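Local coordinates for protein activated BY transcription factor SSRB (Salmonella enterica, PDB 2WNW) that is a glycosyl hydrolase family 30 protein that joins a TIM-barrel domain to a beta-sandwich domain, at residues E196-K201 with Y236-D241; D241-V246 with W269-H274; S276-L281 with I318-S323. All coordinates share one frame; numbering follows the deposited sequence.

Overall arrangement
All three contacts lie in the TIM-barrel domain and follow one another along the chain. Contact 1 is placed where strand 234-239 runs out and meets the loop after strand 190-192; there Glu196 hydrogen-bonds a glycerol, probably from the crystallisation liquor, which may mark a pocket. Contact 2 shares Asp241 with it, their centres about 11 Å apart, and Trp238 CD1 lies 3.5 Å from Leu245 CD1. Contact 3, between helices of the outer layer, is again about 11 Å from contact 2 by centres; Gln277 NE2 is 2.9 Å from Asp243 O, a probable hydrogen bond. Contacts 1 and 3 do not touch, their nearest atoms being about 6 Å apart. Contacts 2 and 3, unlike contact 1, meet the second subunit.

Contact 1: residues E196-K201 with Y236-D241; sequences EPVAVK and YIWDHD
His240, Glu196 and Trp238 lose the most surface when the loop 196-201 settles on the end of strand 234-239. The backbones join through one hydrogen bond, Glu196 N to Asp239 O at 2.9 Å, with an N-H...O angle of 150° and the donor above the carbonyl plane. Glu196 then extends beyond CG and crosses the His240 side chain nearly at a right angle. Its CG comes within 3.2 Å of His240 ND1, and its carboxylate plane is only 25° from that of the imidazole. At the tip of Glu196, OE1 also has a long salt bridge to Lys201 NZ, while OE2 bonds a glycerol.

The His240 ring, its CG anti to the backbone N, also receives Val198, whose CG2 lies 3.4 Å from His240 CD2. The other methyl of Val198, CG1, reaches the indole at 4.2 Å from Trp238 CZ3. Within 236-241, where the chain turns a corner at His240, His240 CB sits 3.4 Å above the Trp238 plane, over its centre. Rotation of this indole is fixed by Trp238 NE1, which donates to Asp241 O at 2.7 Å, the acceptor just 4° out of the ring plane. Asp241 OD2 lies over one face of the imidazole, offset toward its rim; a carboxylate so near could favour a protonated His240.

This is the C-terminal rim of the parallel barrel, the end where TIM-barrel pockets open. Asp239 is held there by bonds to His268, Ser293 and Ser192 and a salt bridge to Arg87, while Trp248 of helix 245-252 meets Trp238 and Glu196 touches His268 of strand 264-268.

Contact 2: residues D241-V246 with W269-H274; sequences DKDGLV and WYTGDH
Two loops at the C-terminal ends of successive TIM-barrel strands, 234-239 and 264-268, meet here; the second opens with a type I turn from Trp269 to Gly272. Asp243 and Thr271 cross at about a right angle. Thr271 OG1 donates to Asp243 OD2 at 2.6 Å, using the anti lone pair of that oxygen. The Asp243 CG takes the crowded position between backbone N and carbonyl carbon, and its CB lies over one face of the His274 imidazole, 3.8 Å from the ring centroid and 24° off the normal: a CH-pi contact. His274 ND1 is held by Ser387 of the second subunit.

Asp241 approaches Tyr270 differently, its carboxylate standing 82° from the phenol plane with OD1 at the ring edge; this oxygen also takes a weak bond from Tyr270 N, at 3.2 Å. Lys242 bends at chi3 (-83°), which brings NZ to Asp273 O at 2.8 Å, in the carbonyl plane and on a lone pair. Asp316 of helix 305-322 supplies the salt bridge to the same ammonium.

One water bridges the two loops: it accepts from Lys242 N at 3.1 Å and donates to Thr271 OG1 at 2.7 Å and to Gly272 O at 2.9 Å.

Contact 3: residues S276-L281 with I318-S323; sequences SQIQYL and IGNFKS
Gly319 O is gripped twice by a single residue: Ser323 OG donates to it at 2.8 Å, and Ser323 N adds a weak bond. The hydroxyl bond makes a C=O...O angle of 152°, with the donor 27° out of the carbonyl plane. Ser323 OG turns back along helix 305-322 because it lies anti to its own carbonyl carbon. Here two neighbouring helices of the outer layer of the TIM barrel, 275-284 and 305-322, come together near the end of the second.

Turning OG back to Gly319 leaves the CB of Ser323 to meet Ile278, 3.9 Å from Ile278 CB. The two branches of Ile278 meet different residues: CG2, anti to the backbone N, lies 3.4 Å from Ser323 O, whereas the other branch carries CD1 to 3.9 Å from Asn320 CG. Ile278 also packs on Leu290 of strand 289-294.

The second subunit continues the packing, with Gln279 against its own counterpart there and Lys322 NZ bonded to Ser276 OG of that subunit; Glu395 salt-bridges the same ammonium. At the closest backbone approach, Gln279 CA points its hydrogen at Ser323 O across 3.1 Å, the angle at that hydrogen being 132°.

Contact 1: residues E196-K201 with Y236-D241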
loop_
_atom_site.group_PDB
_atom_site.type_symbol
_atom_site.label_atom_id
_atom_site.label_comp_id
_atom_site.label_asym_id
_atom_site.label_seq_id
_atom_site.Cartn_x
_atom_site.Cartn_y
_atom_site.Cartn_z
ATOM N N GLU A 196 -15.340 -6.779 19.798
ATOM C CA GLU A 196 -15.334 -5.323 19.983
ATOM C C GLU A 196 -15.316 -4.895 21.454
ATOM O O GLU A 196 -16.244 -4.233 21.930
ATOM C CB GLU A 196 -16.566 -4.726 19.294
ATOM C CG GLU A 196 -16.679 -5.064 17.815
ATOM C CD GLU A 196 -17.844 -4.361 17.139
ATOM O OE1 GLU A 196 -18.005 -3.141 17.342
ATOM O OE2 GLU A 196 -18.592 -5.021 16.394
ATOM N N PRO A 197 -14.237 -5.233 22.180
ATOM C CA PRO A 197 -14.054 -4.917 23.601
ATOM C C PRO A 197 -14.087 -3.452 24.023
ATOM O O PRO A 197 -14.103 -3.158 25.215
ATOM C CB PRO A 197 -12.718 -5.576 23.929
ATOM C CG PRO A 197 -11.967 -5.483 22.625
ATOM C CD PRO A 197 -13.027 -5.871 21.627
ATOM N N VAL A 198 -14.090 -2.532 23.067
ATOM C CA VAL A 198 -14.124 -1.117 23.417
ATOM C C VAL A 198 -15.416 -0.456 22.957
ATOM O O VAL A 198 -15.565 0.761 23.061
ATOM C CB VAL A 198 -12.932 -0.345 22.789
ATOM C CG1 VAL A 198 -11.616 -0.937 23.270
ATOM C CG2 VAL A 198 -13.018 -0.392 21.268
ATOM N N ALA A 199 -16.360 -1.254 22.468
ATOM C CA ALA A 199 -17.605 -0.688 21.966
ATOM C C ALA A 199 -18.892 -1.102 22.665
ATOM O O ALA A 199 -19.205 -2.287 22.793
ATOM C CB ALA A 199 -17.730 -0.974 20.472
ATOM N N VAL A 200 -19.645 -0.102 23.105
ATOM C CA VAL A 200 -20.929 -0.343 23.740
ATOM C C VAL A 200 -21.945 -0.439 22.603
ATOM O O VAL A 200 -21.945 0.394 21.700
ATOM C CB VAL A 200 -21.341 0.829 24.654
ATOM C CG1 VAL A 200 -22.742 0.588 25.195
ATOM C CG2 VAL A 200 -20.340 0.989 25.796
ATOM N N LYS A 201 -22.794 -1.459 22.635
ATOM C CA LYS A 201 -23.819 -1.632 21.607
ATOM C C LYS A 201 -25.175 -1.781 22.291
ATOM O O LYS A 201 -25.232 -2.150 23.460
ATOM C CB LYS A 201 -23.536 -2.891 20.782
ATOM C CG LYS A 201 -22.213 -2.878 20.030
ATOM C CD LYS A 201 -22.217 -1.824 18.935
ATOM C CE LYS A 201 -20.941 -1.879 18.117
ATOM N NZ LYS A 201 -20.917 -0.809 17.081
ATOM N N TYR A 236 -6.983 -14.767 19.900
ATOM C CA TYR A 236 -6.860 -13.465 19.250
ATOM C C TYR A 236 -7.438 -12.378 20.147
ATOM O O TYR A 236 -8.365 -12.630 20.922
ATOM C CB TYR A 236 -7.623 -13.458 17.918
ATOM C CG TYR A 236 -7.014 -14.327 16.844
ATOM C CD1 TYR A 236 -6.153 -13.786 15.888
ATOM C CD2 TYR A 236 -7.272 -15.695 16.804
ATOM C CE1 TYR A 236 -5.559 -14.593 14.916
ATOM C CE2 TYR A 236 -6.687 -16.511 15.840
ATOM C CZ TYR A 236 -5.832 -15.955 14.903
ATOM O OH TYR A 236 -5.243 -16.770 13.961
ATOM N N ILE A 237 -6.879 -11.174 20.047
ATOM C CA ILE A 237 -7.367 -10.036 20.813
ATOM C C ILE A 237 -7.794 -8.934 19.836
ATOM O O ILE A 237 -7.653 -9.092 18.620
ATOM C CB ILE A 237 -6.297 -9.494 21.796
ATOM C CG1 ILE A 237 -5.017 -9.127 21.047
ATOM C CG2 ILE A 237 -6.009 -10.541 22.877
ATOM C CD1 ILE A 237 -3.977 -8.453 21.930
ATOM N N TRP A 238 -8.303 -7.833 20.387
ATOM C CA TRP A 238 -8.814 -6.675 19.647
ATOM C C TRP A 238 -10.184 -7.024 19.072
ATOM O O TRP A 238 -11.201 -6.640 19.638
ATOM C CB TRP A 238 -7.865 -6.226 18.520
ATOM C CG TRP A 238 -8.329 -4.956 17.809
ATOM C CD1 TRP A 238 -8.449 -4.772 16.459
ATOM C CD2 TRP A 238 -8.725 -3.710 18.416
ATOM N NE1 TRP A 238 -8.895 -3.498 16.190
ATOM C CE2 TRP A 238 -9.069 -2.827 17.368
ATOM C CE3 TRP A 238 -8.819 -3.257 19.741
ATOM C CZ2 TRP A 238 -9.502 -1.515 17.605
ATOM C CZ3 TRP A 238 -9.249 -1.956 19.977
ATOM C CH2 TRP A 238 -9.585 -1.097 18.909
ATOM N N ASP A 239 -10.209 -7.754 17.959
ATOM C CA ASP A 239 -11.468 -8.169 17.334
ATOM C C ASP A 239 -12.366 -6.946 17.139
ATOM O O ASP A 239 -13.551 -6.960 17.482
ATOM C CB ASP A 239 -12.168 -9.204 18.230
ATOM C CG ASP A 239 -13.069 -10.158 17.453
ATOM O OD1 ASP A 239 -13.192 -10.014 16.221
ATOM O OD2 ASP A 239 -13.656 -11.063 18.085
ATOM N N HIS A 240 -11.787 -5.885 16.587
ATOM C CA HIS A 240 -12.512 -4.645 16.357
ATOM C C HIS A 240 -11.990 -4.004 15.067
ATOM O O HIS A 240 -11.202 -4.616 14.339
ATOM C CB HIS A 240 -12.330 -3.723 17.569
ATOM C CG HIS A 240 -13.298 -2.580 17.625
ATOM N ND1 HIS A 240 -14.635 -2.715 17.312
ATOM C CD2 HIS A 240 -13.132 -1.290 18.002
ATOM C CE1 HIS A 240 -15.250 -1.562 17.496
ATOM N NE2 HIS A 240 -14.360 -0.679 17.915
ATOM N N ASP A 241 -12.411 -2.779 14.782
ATOM C CA ASP A 241 -12.009 -2.115 13.541
ATOM C C ASP A 241 -10.519 -1.808 13.375
ATOM O O ASP A 241 -9.781 -1.688 14.343
ATOM C CB ASP A 241 -12.852 -0.857 13.363
ATOM C CG ASP A 241 -14.330 -1.143 13.530
ATOM O OD1 ASP A 241 -14.818 -2.101 12.893
ATOM O OD2 ASP A 241 -15.003 -0.422 14.296
#

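Contact 2: residues D241-V246 with W269-H274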
loop_
_atom_site.group_PDB
_atom_site.type_symbol
_atom_site.label_atom_id
_atom_site.label_comp_id
_atom_site.label_asym_id
_atom_site.label_seq_id
_atom_site.Cartn_x
_atom_site.Cartn_y
_atom_site.Cartn_z
ATOM N N ASP A 241 -12.411 -2.779 14.782
ATOM C CA ASP A 241 -12.009 -2.115 13.541
ATOM C C ASP A 241 -10.519 -1.808 13.375
ATOM O O ASP A 241 -9.781 -1.688 14.343
ATOM C CB ASP A 241 -12.852 -0.857 13.363
ATOM C CG ASP A 241 -14.330 -1.143 13.530
ATOM O OD1 ASP A 241 -14.818 -2.101 12.893
ATOM O OD2 ASP A 241 -15.003 -0.422 14.296
ATOM N N LYS A 242 -10.094 -1.667 12.123
ATOM C CA LYS A 242 -8.689 -1.433 11.811
ATOM C C LYS A 242 -8.055 -0.110 12.244
ATOM O O LYS A 242 -6.830 -0.011 12.315
ATOM C CB LYS A 242 -8.469 -1.661 10.309
ATOM C CG LYS A 242 -8.634 -3.126 9.909
ATOM C CD LYS A 242 -8.396 -3.350 8.417
ATOM C CE LYS A 242 -9.642 -3.044 7.604
ATOM N NZ LYS A 242 -9.365 -3.143 6.139
ATOM N N ASP A 243 -8.867 0.896 12.551
ATOM C CA ASP A 243 -8.324 2.193 12.961
ATOM C C ASP A 243 -7.579 2.183 14.305
ATOM O O ASP A 243 -6.719 3.032 14.542
ATOM C CB ASP A 243 -9.445 3.233 12.996
ATOM C CG ASP A 243 -10.493 2.918 14.041
ATOM O OD1 ASP A 243 -10.382 3.436 15.174
ATOM O OD2 ASP A 243 -11.420 2.141 13.730
ATOM N N GLY A 244 -7.893 1.226 15.175
ATOM C CA GLY A 244 -7.227 1.173 16.472
ATOM C C GLY A 244 -6.274 0.004 16.631
ATOM O O GLY A 244 -5.810 -0.301 17.735
ATOM N N LEU A 245 -5.965 -0.640 15.513
ATOM C CA LEU A 245 -5.093 -1.809 15.482
ATOM C C LEU A 245 -3.697 -1.637 16.101
ATOM O O LEU A 245 -3.313 -2.383 17.009
ATOM C CB LEU A 245 -4.965 -2.276 14.031
ATOM C CG LEU A 245 -4.657 -3.735 13.712
ATOM C CD1 LEU A 245 -5.578 -4.655 14.493
ATOM C CD2 LEU A 245 -4.831 -3.947 12.208
ATOM N N VAL A 246 -2.937 -0.663 15.614
ATOM C CA VAL A 246 -1.586 -0.449 16.122
ATOM C C VAL A 246 -1.541 -0.018 17.587
ATOM O O VAL A 246 -0.734 -0.539 18.364
ATOM C CB VAL A 246 -0.825 0.577 15.252
ATOM C CG1 VAL A 246 0.553 0.842 15.839
ATOM C CG2 VAL A 246 -0.690 0.041 13.827
ATOM N N TRP A 269 -13.921 -4.387 9.487
ATOM C CA TRP A 269 -13.755 -3.315 8.507
ATOM C C TRP A 269 -14.714 -2.138 8.628
ATOM O O TRP A 269 -14.763 -1.292 7.742
ATOM C CB TRP A 269 -13.882 -3.886 7.086
ATOM C CG TRP A 269 -15.292 -4.292 6.660
ATOM C CD1 TRP A 269 -16.480 -3.815 7.155
ATOM C CD2 TRP A 269 -15.640 -5.180 5.587
ATOM N NE1 TRP A 269 -17.539 -4.346 6.451
ATOM C CE2 TRP A 269 -17.052 -5.186 5.484
ATOM C CE3 TRP A 269 -14.894 -5.969 4.697
ATOM C CZ2 TRP A 269 -17.735 -5.950 4.526
ATOM C CZ3 TRP A 269 -15.577 -6.731 3.740
ATOM C CH2 TRP A 269 -16.979 -6.713 3.667
ATOM N N TYR A 270 -15.455 -2.063 9.725
ATOM C CA TYR A 270 -16.465 -1.022 9.863
ATOM C C TYR A 270 -16.053 0.450 9.874
ATOM O O TYR A 270 -16.921 1.317 9.778
ATOM C CB TYR A 270 -17.359 -1.349 11.063
ATOM C CG TYR A 270 -18.004 -2.722 10.936
ATOM C CD1 TYR A 270 -17.669 -3.756 11.809
ATOM C CD2 TYR A 270 -18.920 -2.993 9.919
ATOM C CE1 TYR A 270 -18.232 -5.031 11.671
ATOM C CE2 TYR A 270 -19.487 -4.260 9.772
ATOM C CZ TYR A 270 -19.136 -5.274 10.652
ATOM O OH TYR A 270 -19.689 -6.526 10.509
ATOM N N THR A 271 -14.759 0.746 9.976
ATOM C CA THR A 271 -14.322 2.144 9.945
ATOM C C THR A 271 -13.470 2.458 8.708
ATOM O O THR A 271 -12.823 3.502 8.632
ATOM C CB THR A 271 -13.531 2.547 11.212
ATOM O OG1 THR A 271 -12.377 1.713 11.357
ATOM C CG2 THR A 271 -14.420 2.428 12.452
ATOM N N GLY A 272 -13.473 1.552 7.738
ATOM C CA GLY A 272 -12.713 1.803 6.526
ATOM C C GLY A 272 -11.478 0.951 6.311
ATOM O O GLY A 272 -11.231 -0.016 7.035
ATOM N N ASP A 273 -10.693 1.345 5.311
ATOM C CA ASP A 273 -9.481 0.637 4.904
ATOM C C ASP A 273 -8.385 0.489 5.960
ATOM O O ASP A 273 -8.146 -0.610 6.462
ATOM C CB ASP A 273 -8.879 1.311 3.660
ATOM C CG ASP A 273 -9.847 1.363 2.481
ATOM O OD1 ASP A 273 -10.942 0.762 2.565
ATOM O OD2 ASP A 273 -9.505 2.007 1.459
ATOM N N HIS A 274 -7.704 1.590 6.265
ATOM C CA HIS A 274 -6.615 1.590 7.242
ATOM C C HIS A 274 -5.639 0.438 7.016
ATOM O O HIS A 274 -5.121 -0.146 7.967
ATOM C CB HIS A 274 -7.189 1.524 8.661
ATOM C CG HIS A 274 -7.941 2.757 9.056
ATOM N ND1 HIS A 274 -7.331 3.986 9.194
ATOM C CD2 HIS A 274 -9.257 2.961 9.305
ATOM C CE1 HIS A 274 -8.238 4.893 9.508
ATOM N NE2 HIS A 274 -9.416 4.298 9.581
HETATM O O HOH W 1 -11.830 -0.458 9.796
#

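Contact 3: residues S276-L281 with I318-S323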
loop_
_atom_site.group_PDB
_atom_site.type_symbol
_atom_site.label_atom_id
_atom_site.label_comp_id
_atom_site.label_asym_id
_atom_site.label_seq_id
_atom_site.Cartn_x
_atom_site.Cartn_y
_atom_site.Cartn_z
ATOM N N SER A 276 -2.589 0.414 6.092
ATOM C CA SER A 276 -1.250 0.669 6.616
ATOM C C SER A 276 -1.014 0.123 8.022
ATOM O O SER A 276 0.115 -0.240 8.364
ATOM C CB SER A 276 -0.948 2.172 6.597
ATOM O OG SER A 276 -0.757 2.636 5.273
ATOM N N GLN A 277 -2.063 0.060 8.839
ATOM C CA GLN A 277 -1.898 -0.451 10.197
ATOM C C GLN A 277 -1.688 -1.959 10.199
ATOM O O GLN A 277 -0.991 -2.492 11.063
ATOM C CB GLN A 277 -3.091 -0.053 11.074
ATOM C CG GLN A 277 -3.101 1.447 11.368
ATOM C CD GLN A 277 -3.995 1.826 12.525
ATOM O OE1 GLN A 277 -4.000 1.163 13.564
ATOM N NE2 GLN A 277 -4.747 2.912 12.361
ATOM N N ILE A 278 -2.277 -2.647 9.227
ATOM C CA ILE A 278 -2.088 -4.090 9.122
ATOM C C ILE A 278 -0.633 -4.319 8.717
ATOM O O ILE A 278 0.073 -5.130 9.317
ATOM C CB ILE A 278 -2.976 -4.713 8.031
ATOM C CG1 ILE A 278 -4.453 -4.452 8.328
ATOM C CG2 ILE A 278 -2.727 -6.221 7.964
ATOM C CD1 ILE A 278 -5.367 -4.947 7.231
ATOM N N GLN A 279 -0.190 -3.583 7.700
ATOM C CA GLN A 279 1.175 -3.707 7.198
ATOM C C GLN A 279 2.245 -3.413 8.247
ATOM O O GLN A 279 3.248 -4.125 8.329
ATOM C CB GLN A 279 1.378 -2.795 5.988
ATOM C CG GLN A 279 2.728 -2.982 5.323
ATOM C CD GLN A 279 2.694 -2.634 3.856
ATOM O OE1 GLN A 279 2.515 -1.472 3.485
ATOM N NE2 GLN A 279 2.853 -3.644 3.006
ATOM N N TYR A 280 2.034 -2.374 9.047
ATOM C CA TYR A 280 2.996 -2.022 10.088
ATOM C C TYR A 280 3.136 -3.176 11.082
ATOM O O TYR A 280 4.244 -3.550 11.461
ATOM C CB TYR A 280 2.550 -0.761 10.837
ATOM C CG TYR A 280 3.575 -0.243 11.831
ATOM C CD1 TYR A 280 4.766 0.342 11.397
ATOM C CD2 TYR A 280 3.355 -0.341 13.204
ATOM C CE1 TYR A 280 5.711 0.817 12.304
ATOM C CE2 TYR A 280 4.295 0.131 14.122
ATOM C CZ TYR A 280 5.468 0.709 13.666
ATOM O OH TYR A 280 6.397 1.179 14.568
ATOM N N LEU A 281 2.009 -3.735 11.512
ATOM C CA LEU A 281 2.050 -4.843 12.462
ATOM C C LEU A 281 2.629 -6.102 11.827
ATOM O O LEU A 281 3.253 -6.922 12.506
ATOM C CB LEU A 281 0.649 -5.140 13.014
ATOM C CG LEU A 281 0.018 -4.083 13.930
ATOM C CD1 LEU A 281 -1.231 -4.679 14.574
ATOM C CD2 LEU A 281 1.002 -3.652 15.014
ATOM N N ILE A 318 -8.687 -7.502 -0.911
ATOM C CA ILE A 318 -7.429 -7.309 -1.623
ATOM C C ILE A 318 -6.453 -6.495 -0.782
ATOM O O ILE A 318 -5.295 -6.878 -0.620
ATOM C CB ILE A 318 -7.666 -6.617 -2.987
ATOM C CG1 ILE A 318 -8.442 -7.567 -3.909
ATOM C CG2 ILE A 318 -6.334 -6.221 -3.617
ATOM C CD1 ILE A 318 -8.915 -6.936 -5.208
ATOM N N GLY A 319 -6.924 -5.381 -0.232
ATOM C CA GLY A 319 -6.064 -4.550 0.591
ATOM C C GLY A 319 -5.526 -5.269 1.820
ATOM O O GLY A 319 -4.345 -5.148 2.154
ATOM N N ASN A 320 -6.392 -6.015 2.499
ATOM C CA ASN A 320 -5.985 -6.747 3.692
ATOM C C ASN A 320 -4.869 -7.734 3.379
ATOM O O ASN A 320 -3.827 -7.729 4.030
ATOM C CB ASN A 320 -7.179 -7.506 4.292
ATOM C CG ASN A 320 -8.166 -6.589 4.987
ATOM O OD1 ASN A 320 -9.245 -7.016 5.399
ATOM N ND2 ASN A 320 -7.801 -5.327 5.127
ATOM N N PHE A 321 -5.079 -8.577 2.376
ATOM C CA PHE A 321 -4.066 -9.566 2.034
ATOM C C PHE A 321 -2.768 -8.958 1.514
ATOM O O PHE A 321 -1.687 -9.468 1.804
ATOM C CB PHE A 321 -4.652 -10.590 1.060
ATOM C CG PHE A 321 -5.615 -11.545 1.716
ATOM C CD1 PHE A 321 -5.174 -12.421 2.707
ATOM C CD2 PHE A 321 -6.963 -11.545 1.377
ATOM C CE1 PHE A 321 -6.061 -13.283 3.350
ATOM C CE2 PHE A 321 -7.860 -12.405 2.015
ATOM C CZ PHE A 321 -7.408 -13.274 3.004
ATOM N N LYS A 322 -2.856 -7.863 0.765
ATOM C CA LYS A 322 -1.639 -7.221 0.277
ATOM C C LYS A 322 -0.878 -6.634 1.462
ATOM O O LYS A 322 0.340 -6.472 1.411
ATOM C CB LYS A 322 -1.965 -6.091 -0.703
ATOM C CG LYS A 322 -2.437 -6.560 -2.062
ATOM C CD LYS A 322 -1.536 -6.027 -3.171
ATOM C CE LYS A 322 -0.115 -6.535 -3.045
ATOM N NZ LYS A 322 0.781 -5.988 -4.114
ATOM N N SER A 323 -1.604 -6.329 2.534
ATOM C CA SER A 323 -1.004 -5.722 3.717
ATOM C C SER A 323 -0.552 -6.655 4.842
ATOM O O SER A 323 -0.045 -6.180 5.855
ATOM C CB SER A 323 -1.961 -4.671 4.281
ATOM O OG SER A 323 -2.272 -3.723 3.275
#